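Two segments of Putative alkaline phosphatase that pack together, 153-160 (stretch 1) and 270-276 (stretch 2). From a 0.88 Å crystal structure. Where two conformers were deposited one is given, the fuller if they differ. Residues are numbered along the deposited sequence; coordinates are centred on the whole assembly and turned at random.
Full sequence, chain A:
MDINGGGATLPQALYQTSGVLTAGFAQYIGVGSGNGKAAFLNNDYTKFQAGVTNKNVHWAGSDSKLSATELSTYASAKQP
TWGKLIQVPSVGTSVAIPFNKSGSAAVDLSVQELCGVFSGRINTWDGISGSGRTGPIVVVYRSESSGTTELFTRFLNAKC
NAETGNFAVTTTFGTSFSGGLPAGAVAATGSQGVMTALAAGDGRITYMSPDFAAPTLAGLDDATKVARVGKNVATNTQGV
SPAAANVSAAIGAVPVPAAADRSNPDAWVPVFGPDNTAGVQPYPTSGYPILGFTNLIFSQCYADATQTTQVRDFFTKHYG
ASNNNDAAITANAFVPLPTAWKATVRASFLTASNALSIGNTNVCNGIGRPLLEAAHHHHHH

Stretch 1 (153-160) TRFLNAKC
Stretch 2, residues 270-276: PVFGPDN

Two segments can pack closely without a single direct hydrogen bond between them, water supplying the polar links; this pair, burying 288 Å² in all, is a compact example. Stretch 1 continues a helix that begins earlier in the chain and runs to K159, with N157 N to T153 O at 2.8 Å; C160 leaves it at phi/psi -95/75. Stretch 2 is extended from P270 (-72/143) through V271 (-125/148), F272 (-88/159) and G273 (-176/-165) to P274 and D275, both near -60/151; N276 turns to 50/43. Contacts advance in the same sense along both chains.

T153 (chi1 p) does not reach stretch 2. R154, pointing toward it, extends as m, t, t with chi4 -67°. Its aliphatic run brings CD to 3.7 Å from F272 O, and NE lies 3.7 Å from CG1 of V271 (m), which covers one guanidinium face. A water accepts from R154 NH1 at 3.0 Å and donates to F272 O at 2.7 Å. The buried F272 side chain (m, chi2 84°) starts sideways and leads away. F155 (t) points away and L156 (m, t) is out of reach; both are buried. N157 (t, chi2 -96°) starts sideways, yet OD1 comes within 4.1 Å of P274 CG.

A158 sets the register, its CA 4.4 Å from that of P274. Its small methyl suits so close an approach: CB lies 3.8 Å from G273 C, 3.7 Å from P274 N and 4.2 Å from P274 CG (ring C-gamma exo). An ideal CB on G273 would clash with P274 CD at 2.6 Å. A second water donates to A158 O at 2.8 Å and accepts from D275 N at 3.0 Å.

K159 (m, m, t, t) brings NZ to 4.3 Å from D275 OD1, beyond a salt bridge. One water bridges NZ (2.9 Å) to D275 OD1 (2.8 Å), another NZ to D275 OD2, both at 2.7 Å; D275 is m, chi2 -13°. C160 (m) is buried.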

# COMPACT_ATOMS: atom_id res chain seq x y z
N THR A 153 0.19 -1.74 10.45
CA THR A 153 0.73 -2.57 11.54
C THR A 153 2.24 -2.54 11.57
O THR A 153 2.82 -2.72 12.65
CB THR A 153 0.18 -4.00 11.51
OG1 THR A 153 0.59 -4.70 10.31
CG2 THR A 153 -1.30 -4.05 11.71
N ARG A 154 2.94 -2.24 10.47
CA ARG A 154 4.38 -1.95 10.57
C ARG A 154 4.63 -0.81 11.53
O ARG A 154 5.59 -0.82 12.34
CB ARG A 154 4.98 -1.66 9.18
CG ARG A 154 5.10 -2.93 8.32
CD ARG A 154 5.83 -2.62 6.99
NE ARG A 154 5.84 -3.71 6.06
CZ ARG A 154 6.47 -4.88 6.21
NH1 ARG A 154 7.33 -5.04 7.19
NH2 ARG A 154 6.29 -5.82 5.27
N PHE A 155 3.80 0.25 11.44
CA PHE A 155 4.00 1.45 12.28
C PHE A 155 3.70 1.09 13.75
O PHE A 155 4.47 1.40 14.67
CB PHE A 155 3.12 2.60 11.78
CG PHE A 155 3.32 3.85 12.59
CD1 PHE A 155 4.43 4.65 12.34
CD2 PHE A 155 2.45 4.28 13.58
CE1 PHE A 155 4.66 5.82 13.03
CE2 PHE A 155 2.67 5.45 14.30
CZ PHE A 155 3.77 6.21 14.02
N LEU A 156 2.56 0.42 14.00
CA LEU A 156 2.20 0.04 15.36
C LEU A 156 3.28 -0.89 15.96
O LEU A 156 3.65 -0.76 17.14
CB LEU A 156 0.84 -0.64 15.39
CG LEU A 156 -0.34 0.18 14.86
CD1 LEU A 156 -1.60 -0.67 14.93
CD2 LEU A 156 -0.52 1.51 15.60
N ASN A 157 3.79 -1.83 15.15
CA ASN A 157 4.82 -2.75 15.61
C ASN A 157 6.08 -1.97 16.05
O ASN A 157 6.74 -2.33 17.02
CB ASN A 157 5.12 -3.76 14.49
CG ASN A 157 6.33 -4.60 14.77
OD1 ASN A 157 7.43 -4.29 14.31
ND2 ASN A 157 6.16 -5.69 15.51
N ALA A 158 6.41 -0.91 15.31
CA ALA A 158 7.60 -0.15 15.57
C ALA A 158 7.49 0.83 16.75
O ALA A 158 8.50 1.17 17.35
CB ALA A 158 8.00 0.64 14.34
N LYS A 159 6.25 1.26 17.10
CA LYS A 159 6.05 2.38 18.01
C LYS A 159 5.34 2.08 19.28
O LYS A 159 5.41 2.79 20.28
CB LYS A 159 5.29 3.53 17.27
CG LYS A 159 6.09 4.16 16.12
CD LYS A 159 7.31 4.93 16.54
CE LYS A 159 8.04 5.52 15.41
NZ LYS A 159 9.13 6.42 15.89
N CYS A 160 4.50 1.03 19.29
CA CYS A 160 3.54 0.78 20.39
C CYS A 160 4.16 -0.18 21.40
O CYS A 160 3.83 -1.37 21.45
CB CYS A 160 2.25 0.28 19.86
SG CYS A 160 1.43 1.35 18.67
N PRO A 270 10.94 -1.13 -0.36
CA PRO A 270 11.41 -0.66 0.95
C PRO A 270 10.28 -0.77 1.95
O PRO A 270 9.13 -0.50 1.63
CB PRO A 270 11.72 0.85 0.71
CG PRO A 270 11.79 0.97 -0.81
CD PRO A 270 10.78 -0.04 -1.32
N VAL A 271 10.63 -1.12 3.18
CA VAL A 271 9.70 -1.07 4.26
C VAL A 271 10.26 -0.22 5.39
O VAL A 271 11.47 -0.15 5.62
CB VAL A 271 9.25 -2.43 4.77
CG1 VAL A 271 8.60 -3.23 3.65
CG2 VAL A 271 10.35 -3.21 5.43
N PHE A 272 9.35 0.46 6.09
CA PHE A 272 9.65 1.15 7.32
C PHE A 272 9.51 0.21 8.48
O PHE A 272 8.81 -0.86 8.38
CB PHE A 272 8.76 2.42 7.45
CG PHE A 272 9.08 3.47 6.46
CD1 PHE A 272 8.54 3.43 5.16
CD2 PHE A 272 9.98 4.50 6.77
CE1 PHE A 272 8.89 4.42 4.24
CE2 PHE A 272 10.30 5.47 5.85
CZ PHE A 272 9.77 5.43 4.56
N GLY A 273 10.13 0.51 9.61
CA GLY A 273 10.13 -0.40 10.74
C GLY A 273 10.83 0.26 11.90
O GLY A 273 11.03 1.47 11.97
N PRO A 274 11.20 -0.56 12.91
CA PRO A 274 11.79 -0.02 14.14
C PRO A 274 13.09 0.73 13.90
O PRO A 274 13.85 0.42 12.95
CB PRO A 274 12.04 -1.28 14.96
CG PRO A 274 11.03 -2.29 14.48
CD PRO A 274 11.00 -2.02 12.98
N ASP A 275 13.31 1.69 14.79
CA ASP A 275 14.52 2.43 14.83
C ASP A 275 15.77 1.50 14.96
O ASP A 275 15.76 0.47 15.51
CB ASP A 275 14.55 3.44 16.01
CG ASP A 275 13.56 4.56 15.91
OD1 ASP A 275 12.97 4.74 14.87
OD2 ASP A 275 13.38 5.22 17.00
N ASN A 276 16.87 2.04 14.40
CA ASN A 276 18.22 1.51 14.50
C ASN A 276 18.25 0.01 14.15
O ASN A 276 18.95 -0.79 14.78
CB ASN A 276 18.89 1.93 15.77
CG ASN A 276 18.94 3.47 15.90
OD1 ASN A 276 19.53 4.28 15.05
ND2 ASN A 276 18.29 3.94 16.94
O HOH W 1 8.35 -3.31 9.41
O HOH W 2 11.02 2.27 16.68
O HOH W 3 11.44 7.05 14.30
O HOH W 4 10.75 4.90 17.47